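Local coordinates for ribonucleoside-diphosphate reductase small chain 2 (Saccharomyces cerevisiae, PDB 1JK0), which is a small subunit of ribonucleotide reductase, required for folding its partner small subunit and for assembly with the large subunits in deoxyribonucleotide synthesis, at residues A65-D70 with D136-D141; S105-N110 with S173-R178; I188-N193 with K255-N260; A47-V52 with Y117-M122; K245-A250 with F280-L285. All coordinates share one frame; numbering follows the deposited sequence.

Contact 1 (A65-D70 with D136-D141); sequences AKDTED and DAFFKD
Thr-68 and Asp-67 both bring an oxygen to the edge of the Phe-138 ring, close to the ring plane and clear of its faces. The hydroxyl OG1 of Thr-68 lies 3.4 Å from Phe-138 CE2, and OD2 of Asp-67 lies 3.6 Å from the adjoining Phe-138 CZ, with the carboxylate turned 33° from the ring. Oxygens placed against ring C-H groups in this way probably gain a weak electrostatic benefit. The ring reaches the loop because Phe-138 CG sits beside the backbone N, opposite the carbonyl carbon (chi1 -61°). Residues 65-70 belong to the connection between helices 43-54 and 78-89, and they pack here against helix 111-138 of a ferritin-like bundle, near Ala-137 and Phe-138. Phe-138 also stacks on Phe-71, and an alanine in its place would probably deprive Phe-71 of this stacking partner and open a gap beside the Asp-67 and Thr-68 oxygens. Stronger polar bonds hold those two residues: Asp-67 OD1 is bonded to Gly-208 N, and Thr-68 OG1 to Leu-64 O. The other branch of Thr-68 turns to the helix backbone, where CG2 touches the carbonyl oxygen of Ala-137, while OG1 comes 4.0 Å from Ala-137 CB.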
# COMPACT_ATOMS: atom_id res chain seq x y z
N ALA B 65 21.52 -20.01 -8.12
CA ALA B 65 22.21 -21.27 -7.96
C ALA B 65 22.87 -21.49 -9.31
O ALA B 65 22.36 -21.03 -10.33
CB ALA B 65 21.22 -22.39 -7.65
N LYS B 66 23.99 -22.19 -9.32
CA LYS B 66 24.67 -22.44 -10.58
C LYS B 66 24.85 -21.14 -11.36
O LYS B 66 24.84 -21.12 -12.59
CB LYS B 66 23.89 -23.46 -11.42
CG LYS B 66 24.19 -24.92 -11.06
CD LYS B 66 25.68 -25.23 -11.21
CE LYS B 66 26.21 -24.87 -12.60
NZ LYS B 66 27.67 -25.11 -12.72
N ASP B 67 24.98 -20.05 -10.61
CA ASP B 67 25.20 -18.72 -11.17
C ASP B 67 26.36 -18.15 -10.36
O ASP B 67 27.05 -17.23 -10.79
CB ASP B 67 23.95 -17.83 -10.99
CG ASP B 67 24.13 -16.43 -11.58
OD1 ASP B 67 24.13 -16.30 -12.82
OD2 ASP B 67 24.27 -15.46 -10.81
N THR B 68 26.55 -18.74 -9.18
CA THR B 68 27.61 -18.37 -8.25
C THR B 68 28.91 -19.04 -8.67
O THR B 68 29.98 -18.76 -8.13
CB THR B 68 27.27 -18.84 -6.81
OG1 THR B 68 25.96 -18.38 -6.45
CG2 THR B 68 28.28 -18.28 -5.82
N GLU B 69 28.81 -19.94 -9.64
CA GLU B 69 29.98 -20.65 -10.12
C GLU B 69 30.85 -19.64 -10.85
O GLU B 69 32.05 -19.54 -10.61
CB GLU B 69 29.58 -21.76 -11.10
CG GLU B 69 28.51 -22.72 -10.59
CD GLU B 69 28.93 -23.46 -9.33
OE1 GLU B 69 29.99 -24.13 -9.35
OE2 GLU B 69 28.20 -23.37 -8.32
N ASP B 70 30.21 -18.88 -11.73
CA ASP B 70 30.90 -17.88 -12.54
C ASP B 70 31.28 -16.61 -11.78
O ASP B 70 31.76 -15.64 -12.37
CB ASP B 70 30.03 -17.52 -13.76
CG ASP B 70 29.75 -18.73 -14.64
OD1 ASP B 70 29.17 -19.72 -14.13
OD2 ASP B 70 30.10 -18.70 -15.83
N ASP B 136 24.56 -12.38 -0.43
CA ASP B 136 24.57 -13.58 0.40
C ASP B 136 25.14 -14.83 -0.31
O ASP B 136 26.03 -15.50 0.21
CB ASP B 136 23.15 -13.87 0.90
CG ASP B 136 23.13 -14.71 2.17
OD1 ASP B 136 23.44 -14.17 3.26
OD2 ASP B 136 22.80 -15.91 2.09
N ALA B 137 24.62 -15.14 -1.49
CA ALA B 137 25.07 -16.31 -2.23
C ALA B 137 26.49 -16.16 -2.75
O ALA B 137 27.19 -17.14 -3.01
CB ALA B 137 24.13 -16.59 -3.40
N PHE B 138 26.93 -14.91 -2.89
CA PHE B 138 28.25 -14.64 -3.41
C PHE B 138 29.30 -14.41 -2.34
O PHE B 138 30.21 -15.21 -2.16
CB PHE B 138 28.20 -13.44 -4.35
CG PHE B 138 27.31 -13.64 -5.55
CD1 PHE B 138 27.10 -12.60 -6.45
CD2 PHE B 138 26.70 -14.86 -5.79
CE1 PHE B 138 26.31 -12.79 -7.58
CE2 PHE B 138 25.90 -15.06 -6.91
CZ PHE B 138 25.71 -14.02 -7.80
N PHE B 139 29.16 -13.30 -1.62
CA PHE B 139 30.10 -12.94 -0.58
C PHE B 139 29.79 -13.59 0.76
O PHE B 139 29.98 -12.98 1.82
CB PHE B 139 30.14 -11.42 -0.43
CG PHE B 139 30.40 -10.70 -1.73
CD1 PHE B 139 29.50 -10.80 -2.78
CD2 PHE B 139 31.56 -9.96 -1.90
CE1 PHE B 139 29.75 -10.18 -4.00
CE2 PHE B 139 31.82 -9.33 -3.11
CZ PHE B 139 30.92 -9.44 -4.16
N LYS B 140 29.31 -14.82 0.71
CA LYS B 140 28.98 -15.59 1.91
C LYS B 140 28.07 -14.83 2.87
O LYS B 140 27.98 -13.60 2.81
CB LYS B 140 30.25 -16.00 2.64
CG LYS B 140 30.37 -17.50 2.89
CD LYS B 140 29.12 -18.07 3.57
CE LYS B 140 29.38 -19.46 4.11
NZ LYS B 140 30.01 -20.34 3.08
N ASP B 141 27.40 -15.57 3.75
CA ASP B 141 26.49 -14.97 4.72
C ASP B 141 27.10 -13.72 5.36
O ASP B 141 26.46 -12.67 5.40
CB ASP B 141 26.14 -15.98 5.83
CG ASP B 141 25.54 -17.26 5.30
OD1 ASP B 141 24.54 -17.19 4.55
OD2 ASP B 141 26.07 -18.35 5.63

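Contact 2 (S105-N110 with S173-R178); sequences SAQLQN and SLYAER
Gln-107 and Tyr-175 face each other with their CA atoms 8.6 Å apart, the first in the last turn of helix 101-107 and the second just inside the start of helix 175-188. After Gln-107 the chain leaves helical geometry at Leu-108 and makes an inverse gamma turn centred on Gln-109, closed by a bond from Asn-110 N to Leu-108 O. Leu-174 is at the N-cap, its backbone N bonded to Glu-177 OE2 from above the carboxylate plane. The Gln-107 chain, with CG opposite the carbonyl carbon (chi1 -52°) and extended beyond it, carries the amide out to Arg-178. There Arg-178 NH2 donates to Gln-107 OE1, 2.7 Å long with an N-H...O angle of 154°. The bond arrives on a lone pair in the carbonyl plane, amide and guanidinium only 18° from coplanar. Arg-178 NH1 reaches back to Ser-173 OG at 3.1 Å and, weakly, to Ser-173 O, which helps to fix the guanidinium rotation. A leucine here would probably leave Gln-107 OE1 and Ser-173 OG without this donor and set the glutamine amide free to turn. Gln-107 OE1 also comes obliquely within 4.1 Å of Tyr-175 CD1, and Leu-108 CD1 lies 4.1 Å from Tyr-175 OH. Leu-108 packs on Phe-226 and Leu-230 of helix 207-232, while Leu-174 meets helix 13-21 at Met-18.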
# COMPACT_ATOMS: atom_id res chain seq x y z
N SER B 105 4.02 10.88 -4.56
CA SER B 105 2.72 10.22 -4.60
C SER B 105 1.65 11.02 -3.85
O SER B 105 0.48 10.99 -4.21
CB SER B 105 2.84 8.81 -3.99
OG SER B 105 1.63 8.10 -4.09
N ALA B 106 2.08 11.74 -2.82
CA ALA B 106 1.18 12.54 -2.01
C ALA B 106 0.75 13.81 -2.75
O ALA B 106 -0.30 14.39 -2.47
CB ALA B 106 1.84 12.90 -0.70
N GLN B 107 1.56 14.23 -3.71
CA GLN B 107 1.25 15.43 -4.47
C GLN B 107 0.37 15.15 -5.68
O GLN B 107 -0.40 16.01 -6.10
CB GLN B 107 2.55 16.07 -4.90
CG GLN B 107 3.51 16.28 -3.77
CD GLN B 107 4.64 17.19 -4.14
OE1 GLN B 107 4.42 18.36 -4.44
NE2 GLN B 107 5.87 16.67 -4.13
N LEU B 108 0.49 13.96 -6.23
CA LEU B 108 -0.28 13.55 -7.39
C LEU B 108 -1.67 13.11 -6.93
O LEU B 108 -1.86 11.97 -6.50
CB LEU B 108 0.45 12.40 -8.07
CG LEU B 108 -0.05 12.02 -9.46
CD1 LEU B 108 -0.02 13.22 -10.39
CD2 LEU B 108 0.83 10.92 -9.99
N GLN B 109 -2.65 14.02 -7.03
CA GLN B 109 -4.01 13.75 -6.57
C GLN B 109 -4.98 12.92 -7.43
O GLN B 109 -5.96 13.46 -7.94
CB GLN B 109 -4.70 15.08 -6.23
CG GLN B 109 -3.93 15.96 -5.26
CD GLN B 109 -3.84 15.37 -3.86
OE1 GLN B 109 -4.83 15.30 -3.13
NE2 GLN B 109 -2.64 14.93 -3.49
N ASN B 110 -4.73 11.62 -7.57
CA ASN B 110 -5.64 10.74 -8.30
C ASN B 110 -5.28 9.26 -8.12
O ASN B 110 -4.12 8.90 -7.93
CB ASN B 110 -5.73 11.12 -9.78
CG ASN B 110 -4.41 11.03 -10.50
OD1 ASN B 110 -3.65 11.99 -10.52
ND2 ASN B 110 -4.13 9.87 -11.09
N SER B 173 11.43 25.11 -4.23
CA SER B 173 11.41 24.27 -5.43
C SER B 173 9.99 24.15 -6.00
O SER B 173 9.01 24.31 -5.28
CB SER B 173 11.93 22.87 -5.09
OG SER B 173 11.11 22.24 -4.12
N LEU B 174 9.90 23.86 -7.29
CA LEU B 174 8.61 23.70 -7.96
C LEU B 174 8.40 22.24 -8.37
O LEU B 174 9.36 21.52 -8.63
CB LEU B 174 8.54 24.58 -9.19
CG LEU B 174 8.46 26.09 -8.96
CD1 LEU B 174 8.56 26.82 -10.30
CD2 LEU B 174 7.16 26.43 -8.27
N TYR B 175 7.14 21.83 -8.43
CA TYR B 175 6.77 20.46 -8.79
C TYR B 175 7.43 19.97 -10.08
O TYR B 175 8.01 18.88 -10.12
CB TYR B 175 5.26 20.33 -8.91
CG TYR B 175 4.80 18.93 -9.26
CD1 TYR B 175 5.07 17.86 -8.41
CD2 TYR B 175 4.11 18.68 -10.44
CE1 TYR B 175 4.67 16.58 -8.73
CE2 TYR B 175 3.70 17.39 -10.77
CZ TYR B 175 3.99 16.34 -9.91
OH TYR B 175 3.59 15.07 -10.22
N ALA B 176 7.32 20.77 -11.13
CA ALA B 176 7.91 20.39 -12.40
C ALA B 176 9.39 20.13 -12.20
O ALA B 176 9.93 19.17 -12.73
CB ALA B 176 7.70 21.49 -13.42
N GLU B 177 10.04 21.00 -11.43
CA GLU B 177 11.46 20.84 -11.15
C GLU B 177 11.74 19.53 -10.44
O GLU B 177 12.51 18.69 -10.94
CB GLU B 177 11.97 22.02 -10.32
CG GLU B 177 12.18 23.28 -11.14
CD GLU B 177 12.54 24.49 -10.29
OE1 GLU B 177 12.72 25.58 -10.87
OE2 GLU B 177 12.64 24.34 -9.04
N ARG B 178 11.12 19.34 -9.28
CA ARG B 178 11.29 18.12 -8.50
C ARG B 178 11.09 16.90 -9.39
O ARG B 178 11.71 15.86 -9.18
CB ARG B 178 10.29 18.06 -7.35
CG ARG B 178 10.31 19.27 -6.43
CD ARG B 178 9.65 18.95 -5.10
NE ARG B 178 8.20 19.09 -5.09
CZ ARG B 178 7.57 20.26 -5.04
NH1 ARG B 178 8.27 21.38 -5.00
NH2 ARG B 178 6.25 20.30 -4.99

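Contact 3 (I188-N193 with K255-N260); sequences IFQAGN and KEYYSN
Tyr-257 reaches Phe-189 with its hydroxyl: OH lies 3.6 Å from Phe-189 CD2, at the edge of that ring and near its plane, and the two side chains stand at about a right angle. Tyr-257 CG lies between the backbone N and the carbonyl carbon (chi1 68°), a placement from which the ring projects across to residues 188-193. The same OH is hydrogen-bonded to Lys-160 NZ of helix 155-166, so its polar end is satisfied beside the apolar contact. The next residue, Tyr-258, lies against Gly-192, with CD1 and CE1 both 3.8 Å from Gly-192 CA. Gly-192 has no side chain to stand between the two, consistent with CA atoms only 6.1 Å apart. Tyr-258 OH is bonded to His-275 O. Here the end of helix 240-258 packs on the break between helices 175-188 and 191-200 in a ferritin-like bundle, and Gln-190 lies about 5 Å, side chain to side chain, from Tyr-131, the predicted active-site residue.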
# COMPACT_ATOMS: atom_id res chain seq x y z
N ILE B 188 19.14 8.72 -14.80
CA ILE B 188 20.52 9.14 -15.02
C ILE B 188 21.43 8.38 -14.08
O ILE B 188 22.14 7.47 -14.49
CB ILE B 188 20.71 10.66 -14.77
CG1 ILE B 188 19.78 11.46 -15.69
CG2 ILE B 188 22.16 11.04 -15.03
CD1 ILE B 188 19.88 12.95 -15.51
N PHE B 189 21.39 8.76 -12.80
CA PHE B 189 22.24 8.15 -11.79
C PHE B 189 22.77 6.75 -12.03
O PHE B 189 23.70 6.57 -12.81
CB PHE B 189 21.56 8.20 -10.43
CG PHE B 189 21.86 9.45 -9.68
CD1 PHE B 189 21.36 10.67 -10.11
CD2 PHE B 189 22.72 9.42 -8.58
CE1 PHE B 189 21.71 11.85 -9.47
CE2 PHE B 189 23.08 10.60 -7.93
CZ PHE B 189 22.57 11.82 -8.38
N GLN B 190 22.19 5.76 -11.38
CA GLN B 190 22.71 4.40 -11.52
C GLN B 190 22.82 3.80 -12.93
O GLN B 190 22.98 2.59 -13.06
CB GLN B 190 21.92 3.48 -10.62
CG GLN B 190 22.03 3.85 -9.17
CD GLN B 190 21.18 2.98 -8.30
OE1 GLN B 190 19.96 2.99 -8.42
NE2 GLN B 190 21.82 2.20 -7.43
N ALA B 191 22.76 4.63 -13.96
CA ALA B 191 22.87 4.14 -15.33
C ALA B 191 24.20 3.41 -15.48
O ALA B 191 24.32 2.42 -16.21
CB ALA B 191 22.78 5.29 -16.33
N GLY B 192 25.21 3.92 -14.78
CA GLY B 192 26.53 3.32 -14.81
C GLY B 192 26.46 1.87 -14.36
O GLY B 192 26.98 0.98 -15.03
N ASN B 193 25.80 1.64 -13.23
CA ASN B 193 25.65 0.29 -12.67
C ASN B 193 25.19 -0.70 -13.73
O ASN B 193 25.93 -1.61 -14.11
CB ASN B 193 24.62 0.30 -11.53
CG ASN B 193 24.98 1.27 -10.41
OD1 ASN B 193 25.30 2.44 -10.66
ND2 ASN B 193 24.92 0.79 -9.16
N LYS B 255 29.21 10.39 -13.00
CA LYS B 255 30.53 10.05 -13.52
C LYS B 255 31.47 9.85 -12.34
O LYS B 255 32.29 8.92 -12.33
CB LYS B 255 31.05 11.18 -14.40
CG LYS B 255 30.10 11.57 -15.51
CD LYS B 255 30.48 12.91 -16.14
CE LYS B 255 30.45 14.04 -15.11
NZ LYS B 255 30.56 15.40 -15.72
N GLU B 256 31.34 10.73 -11.36
CA GLU B 256 32.16 10.71 -10.16
C GLU B 256 32.39 9.30 -9.61
O GLU B 256 33.29 8.59 -10.07
CB GLU B 256 31.52 11.59 -9.08
CG GLU B 256 32.31 11.68 -7.81
CD GLU B 256 31.62 12.56 -6.79
OE1 GLU B 256 31.40 13.75 -7.11
OE2 GLU B 256 31.31 12.07 -5.69
N TYR B 257 31.58 8.88 -8.63
CA TYR B 257 31.75 7.56 -8.03
C TYR B 257 31.71 6.39 -9.03
O TYR B 257 32.26 5.32 -8.77
CB TYR B 257 30.74 7.35 -6.88
CG TYR B 257 29.26 7.24 -7.24
CD1 TYR B 257 28.77 6.14 -7.93
CD2 TYR B 257 28.35 8.22 -6.84
CE1 TYR B 257 27.41 6.00 -8.20
CE2 TYR B 257 26.99 8.09 -7.10
CZ TYR B 257 26.53 6.98 -7.78
OH TYR B 257 25.18 6.84 -8.05
N TYR B 258 31.07 6.61 -10.18
CA TYR B 258 30.96 5.59 -11.21
C TYR B 258 32.35 5.22 -11.74
O TYR B 258 32.56 4.12 -12.24
CB TYR B 258 30.06 6.09 -12.35
CG TYR B 258 30.26 5.38 -13.66
CD1 TYR B 258 30.10 4.00 -13.76
CD2 TYR B 258 30.64 6.09 -14.80
CE1 TYR B 258 30.33 3.34 -14.96
CE2 TYR B 258 30.87 5.44 -16.00
CZ TYR B 258 30.72 4.07 -16.08
OH TYR B 258 30.97 3.43 -17.28
N SER B 259 33.28 6.16 -11.62
CA SER B 259 34.65 5.95 -12.07
C SER B 259 35.64 6.27 -10.94
O SER B 259 36.81 6.57 -11.20
CB SER B 259 34.96 6.82 -13.29
OG SER B 259 36.27 6.58 -13.78
N ASN B 260 35.17 6.23 -9.70
CA ASN B 260 36.00 6.49 -8.54
C ASN B 260 35.88 5.34 -7.53
O ASN B 260 36.80 5.10 -6.74
CB ASN B 260 35.61 7.82 -7.88
CG ASN B 260 36.35 8.07 -6.58
OD1 ASN B 260 36.17 7.35 -5.59
ND2 ASN B 260 37.19 9.10 -6.57

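Contact 4 (A47-V52 with Y117-M122); sequences AAYKKV and YGFQIM
Phe-119 and Tyr-49 both carry CG on the far side from their own backbone N (chi1 -158° and 165°), which swings the phenylalanine ring out to Val-52 and the tyrosine ring across to the base of Phe-119. The two side chains meet at about a right angle: the edge of the tyrosine ring, at CE1, lies 4.1 Å from Phe-119 CB and equally far from Phe-119 CD1. Val-52 runs alongside the phenylalanine in the opposite direction, its CG2 methyl 3.5 Å from Phe-119 CD2. The backbone carbonyl of Val-52 also approaches the ring obliquely, with O next to Phe-119 CE2, and this oxygen has its own hydrogen bond from Ser-55 OG. Helices 43-54 and 111-138 of the ferritin-like bundle meet here; between these segments the Phe-119 ring takes both Tyr-49 and Val-52, one helical turn apart, and Phe-116 of the same helix also touches them. Within its own helix Phe-119 is covered on one face by Met-122 CE, offset toward the rim and 3.4 Å above the ring plane. Tyr-49, Phe-119 and Met-122 also pack on side chains of a neighbouring subunit, and Lys-50 NZ forms salt bridges with acidic side chains of that other chain.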
# COMPACT_ATOMS: atom_id res chain seq x y z
N ALA B 47 -2.46 3.55 -18.08
CA ALA B 47 -1.85 2.58 -18.98
C ALA B 47 -0.41 2.37 -18.51
O ALA B 47 0.15 1.29 -18.67
CB ALA B 47 -1.87 3.09 -20.40
N ALA B 48 0.18 3.40 -17.92
CA ALA B 48 1.54 3.25 -17.41
C ALA B 48 1.51 2.28 -16.23
O ALA B 48 2.36 1.41 -16.11
CB ALA B 48 2.10 4.59 -16.97
N TYR B 49 0.51 2.44 -15.36
CA TYR B 49 0.38 1.56 -14.20
C TYR B 49 0.11 0.12 -14.64
O TYR B 49 0.73 -0.81 -14.12
CB TYR B 49 -0.72 2.07 -13.26
CG TYR B 49 -1.16 1.05 -12.23
CD1 TYR B 49 -0.28 0.58 -11.26
CD2 TYR B 49 -2.46 0.52 -12.26
CE1 TYR B 49 -0.68 -0.40 -10.34
CE2 TYR B 49 -2.87 -0.46 -11.36
CZ TYR B 49 -1.98 -0.92 -10.40
OH TYR B 49 -2.37 -1.90 -9.52
N LYS B 50 -0.79 -0.07 -15.60
CA LYS B 50 -1.10 -1.42 -16.09
C LYS B 50 0.14 -2.09 -16.67
O LYS B 50 0.35 -3.28 -16.51
CB LYS B 50 -2.18 -1.37 -17.16
CG LYS B 50 -3.55 -1.08 -16.57
CD LYS B 50 -3.94 -2.18 -15.58
CE LYS B 50 -5.15 -1.82 -14.76
NZ LYS B 50 -5.53 -2.98 -13.91
N LYS B 51 0.97 -1.29 -17.32
CA LYS B 51 2.17 -1.80 -17.92
C LYS B 51 3.17 -2.33 -16.89
O LYS B 51 3.78 -3.38 -17.09
CB LYS B 51 2.81 -0.73 -18.80
CG LYS B 51 3.86 -1.27 -19.75
CD LYS B 51 4.53 -0.18 -20.56
CE LYS B 51 5.54 -0.79 -21.52
NZ LYS B 51 4.88 -1.75 -22.46
N VAL B 52 3.36 -1.62 -15.78
CA VAL B 52 4.30 -2.13 -14.79
C VAL B 52 3.65 -3.25 -13.99
O VAL B 52 4.34 -4.15 -13.54
CB VAL B 52 4.84 -1.01 -13.82
CG1 VAL B 52 5.47 0.11 -14.62
CG2 VAL B 52 3.74 -0.48 -12.94
N TYR B 117 2.54 4.61 -8.18
CA TYR B 117 3.53 4.83 -7.13
C TYR B 117 3.56 3.73 -6.08
O TYR B 117 4.64 3.30 -5.67
CB TYR B 117 3.29 6.19 -6.45
CG TYR B 117 3.89 7.34 -7.23
CD1 TYR B 117 5.15 7.19 -7.84
CD2 TYR B 117 3.23 8.55 -7.37
CE1 TYR B 117 5.72 8.21 -8.55
CE2 TYR B 117 3.81 9.60 -8.08
CZ TYR B 117 5.06 9.43 -8.67
OH TYR B 117 5.68 10.45 -9.36
N GLY B 118 2.39 3.28 -5.65
CA GLY B 118 2.32 2.22 -4.67
C GLY B 118 3.00 0.97 -5.21
O GLY B 118 3.56 0.16 -4.45
N PHE B 119 2.95 0.81 -6.53
CA PHE B 119 3.53 -0.35 -7.17
C PHE B 119 5.03 -0.21 -7.23
O PHE B 119 5.78 -1.16 -6.99
CB PHE B 119 3.02 -0.50 -8.59
CG PHE B 119 3.13 -1.88 -9.13
CD1 PHE B 119 2.21 -2.84 -8.75
CD2 PHE B 119 4.16 -2.23 -9.97
CE1 PHE B 119 2.31 -4.15 -9.22
CE2 PHE B 119 4.26 -3.54 -10.45
CZ PHE B 119 3.34 -4.50 -10.07
N GLN B 120 5.47 1.00 -7.56
CA GLN B 120 6.89 1.27 -7.64
C GLN B 120 7.58 1.01 -6.31
O GLN B 120 8.54 0.25 -6.27
CB GLN B 120 7.12 2.70 -8.11
CG GLN B 120 8.56 3.08 -8.18
CD GLN B 120 8.74 4.49 -8.63
OE1 GLN B 120 9.81 5.07 -8.48
NE2 GLN B 120 7.68 5.07 -9.20
N ILE B 121 7.12 1.61 -5.21
CA ILE B 121 7.82 1.33 -3.95
C ILE B 121 7.71 -0.15 -3.64
O ILE B 121 8.62 -0.72 -3.04
CB ILE B 121 7.30 2.11 -2.69
CG1 ILE B 121 6.19 1.33 -2.00
CG2 ILE B 121 6.88 3.53 -3.05
CD1 ILE B 121 5.80 1.88 -0.63
N MET B 122 6.61 -0.79 -4.02
CA MET B 122 6.45 -2.22 -3.75
C MET B 122 7.56 -3.03 -4.43
O MET B 122 8.15 -3.93 -3.82
CB MET B 122 5.07 -2.70 -4.22
CG MET B 122 4.83 -4.21 -4.07
SD MET B 122 5.65 -5.19 -5.36
CE MET B 122 4.49 -4.97 -6.74

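Contact 5 (K245-A250 with F280-L285); sequences KIITEA and FVADGL
In the helix that turns Ala-282 and Leu-285 toward Ile-247, the carbonyl oxygen Phe-280 O takes two backbone bonds, from Asp-283 N at 3.1 Å and from Gly-284 N at 3.2 Å. Accepting from residues three and four further on, this oxygen ties together the turn that bears Ala-282. The contact is plain helix-to-helix packing in a ferritin-like bundle, between helix 240-258 and helix 277-288, and it rests on van der Waals packing, the side-chain contacts being apolar. Ile-247 is the residue of 245-250 that does the touching, and it offers its two branches to different partners. With chi1 at -81°, CG1 stands beside the backbone N and reaches toward Leu-285, while CG2, beside the carbonyl carbon, reaches Ala-282. The approach of Ile-247 CG1 to Leu-285 CD2, at 4.4 Å, is a loose van der Waals one. The small side chain of Ala-282 lets the helices draw near, with the CA atoms of Ile-247 and Ala-282 6.9 Å apart. Other helices close round this spot: Val-180 and Ile-188 of helix 175-188 lie against Ile-247, and Leu-285 also meets Thr-224 and Cys-228 of helix 207-232. On the other branch, the Ile-247 CG2 methyl lies 4.2 Å from Ala-282 CB and 4.0 Å from Ala-282 O.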
# COMPACT_ATOMS: atom_id res chain seq x y z
N LYS B 245 20.09 22.30 -16.39
CA LYS B 245 20.91 22.62 -15.23
C LYS B 245 20.79 21.55 -14.15
O LYS B 245 21.73 21.34 -13.37
CB LYS B 245 20.52 23.99 -14.64
CG LYS B 245 21.00 25.21 -15.44
CD LYS B 245 20.69 26.54 -14.72
CE LYS B 245 21.48 26.69 -13.42
NZ LYS B 245 21.18 27.95 -12.67
N ILE B 246 19.65 20.86 -14.12
CA ILE B 246 19.42 19.81 -13.14
C ILE B 246 20.07 18.49 -13.56
O ILE B 246 20.67 17.80 -12.74
CB ILE B 246 17.91 19.59 -12.92
CG1 ILE B 246 17.27 20.90 -12.46
CG2 ILE B 246 17.68 18.51 -11.88
CD1 ILE B 246 15.78 20.84 -12.30
N ILE B 247 19.95 18.15 -14.84
CA ILE B 247 20.53 16.92 -15.37
C ILE B 247 22.05 16.91 -15.28
O ILE B 247 22.65 15.98 -14.74
CB ILE B 247 20.13 16.70 -16.84
CG1 ILE B 247 18.73 16.10 -16.91
CG2 ILE B 247 21.15 15.80 -17.52
CD1 ILE B 247 17.65 17.02 -16.44
N THR B 248 22.67 17.95 -15.85
CA THR B 248 24.12 18.06 -15.85
C THR B 248 24.69 17.71 -14.48
O THR B 248 25.52 16.81 -14.37
CB THR B 248 24.56 19.49 -16.24
OG1 THR B 248 24.17 19.75 -17.59
CG2 THR B 248 26.07 19.63 -16.14
N GLU B 249 24.23 18.42 -13.45
CA GLU B 249 24.70 18.17 -12.09
C GLU B 249 24.68 16.68 -11.71
O GLU B 249 25.63 16.19 -11.10
CB GLU B 249 23.86 18.96 -11.09
CG GLU B 249 23.82 20.45 -11.35
CD GLU B 249 23.27 21.23 -10.18
OE1 GLU B 249 23.01 22.45 -10.35
OE2 GLU B 249 23.12 20.66 -9.08
N ALA B 250 23.60 15.98 -12.06
CA ALA B 250 23.48 14.55 -11.76
C ALA B 250 24.43 13.75 -12.63
O ALA B 250 24.88 12.66 -12.24
CB ALA B 250 22.05 14.09 -11.98
N PHE B 280 25.11 9.73 -23.06
CA PHE B 280 24.12 9.22 -24.00
C PHE B 280 22.74 9.25 -23.37
O PHE B 280 21.80 9.85 -23.91
CB PHE B 280 24.44 7.79 -24.40
CG PHE B 280 23.29 7.07 -25.01
CD1 PHE B 280 22.65 7.59 -26.13
CD2 PHE B 280 22.81 5.90 -24.45
CE1 PHE B 280 21.56 6.95 -26.68
CE2 PHE B 280 21.71 5.25 -25.00
CZ PHE B 280 21.09 5.77 -26.11
N VAL B 281 22.62 8.59 -22.22
CA VAL B 281 21.37 8.54 -21.48
C VAL B 281 20.97 9.95 -21.09
O VAL B 281 19.82 10.36 -21.27
CB VAL B 281 21.53 7.69 -20.21
CG1 VAL B 281 20.27 7.78 -19.36
CG2 VAL B 281 21.81 6.25 -20.58
N ALA B 282 21.92 10.69 -20.54
CA ALA B 282 21.66 12.05 -20.11
C ALA B 282 20.96 12.88 -21.19
O ALA B 282 20.19 13.78 -20.87
CB ALA B 282 22.97 12.71 -19.70
N ASP B 283 21.23 12.58 -22.46
CA ASP B 283 20.60 13.33 -23.54
C ASP B 283 19.19 12.84 -23.84
O ASP B 283 18.28 13.64 -24.05
CB ASP B 283 21.44 13.26 -24.83
CG ASP B 283 22.66 14.16 -24.77
OD1 ASP B 283 22.53 15.34 -24.38
OD2 ASP B 283 23.76 13.68 -25.13
N GLY B 284 19.03 11.52 -23.86
CA GLY B 284 17.72 10.95 -24.11
C GLY B 284 16.70 11.48 -23.12
O GLY B 284 15.57 11.80 -23.48
N LEU B 285 17.11 11.59 -21.87
CA LEU B 285 16.24 12.10 -20.82
C LEU B 285 16.03 13.60 -21.06
O LEU B 285 14.94 14.12 -20.84
CB LEU B 285 16.86 11.88 -19.44
CG LEU B 285 15.99 12.34 -18.27
CD1 LEU B 285 14.74 11.48 -18.23
CD2 LEU B 285 16.75 12.22 -16.98

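Overall arrangement
All five contacts tie together parts of one all-helical, ferritin-like bundle. Along the chain, contacts 1, 2 and 4 interleave, and each closes before contact 5 opens; contacts 3 and 5 also interleave. Contacts 1 and 4 both use the long helix 111-138, yet their centres are about 31 Å apart. Contacts 1 and 2 lie on opposite sides of the chain's centre, about 41 Å between centres. Contacts 3 and 5 share helix 240-258, with centres about 12 Å apart, and join through Ile-188 and Phe-189. Contact 2 touches contact 4 through Tyr-117 and contact 5 through Ile-246. Packing therefore runs continuously from contact 4, at the subunit interface, to contact 3, near the predicted active-site residue Tyr-131.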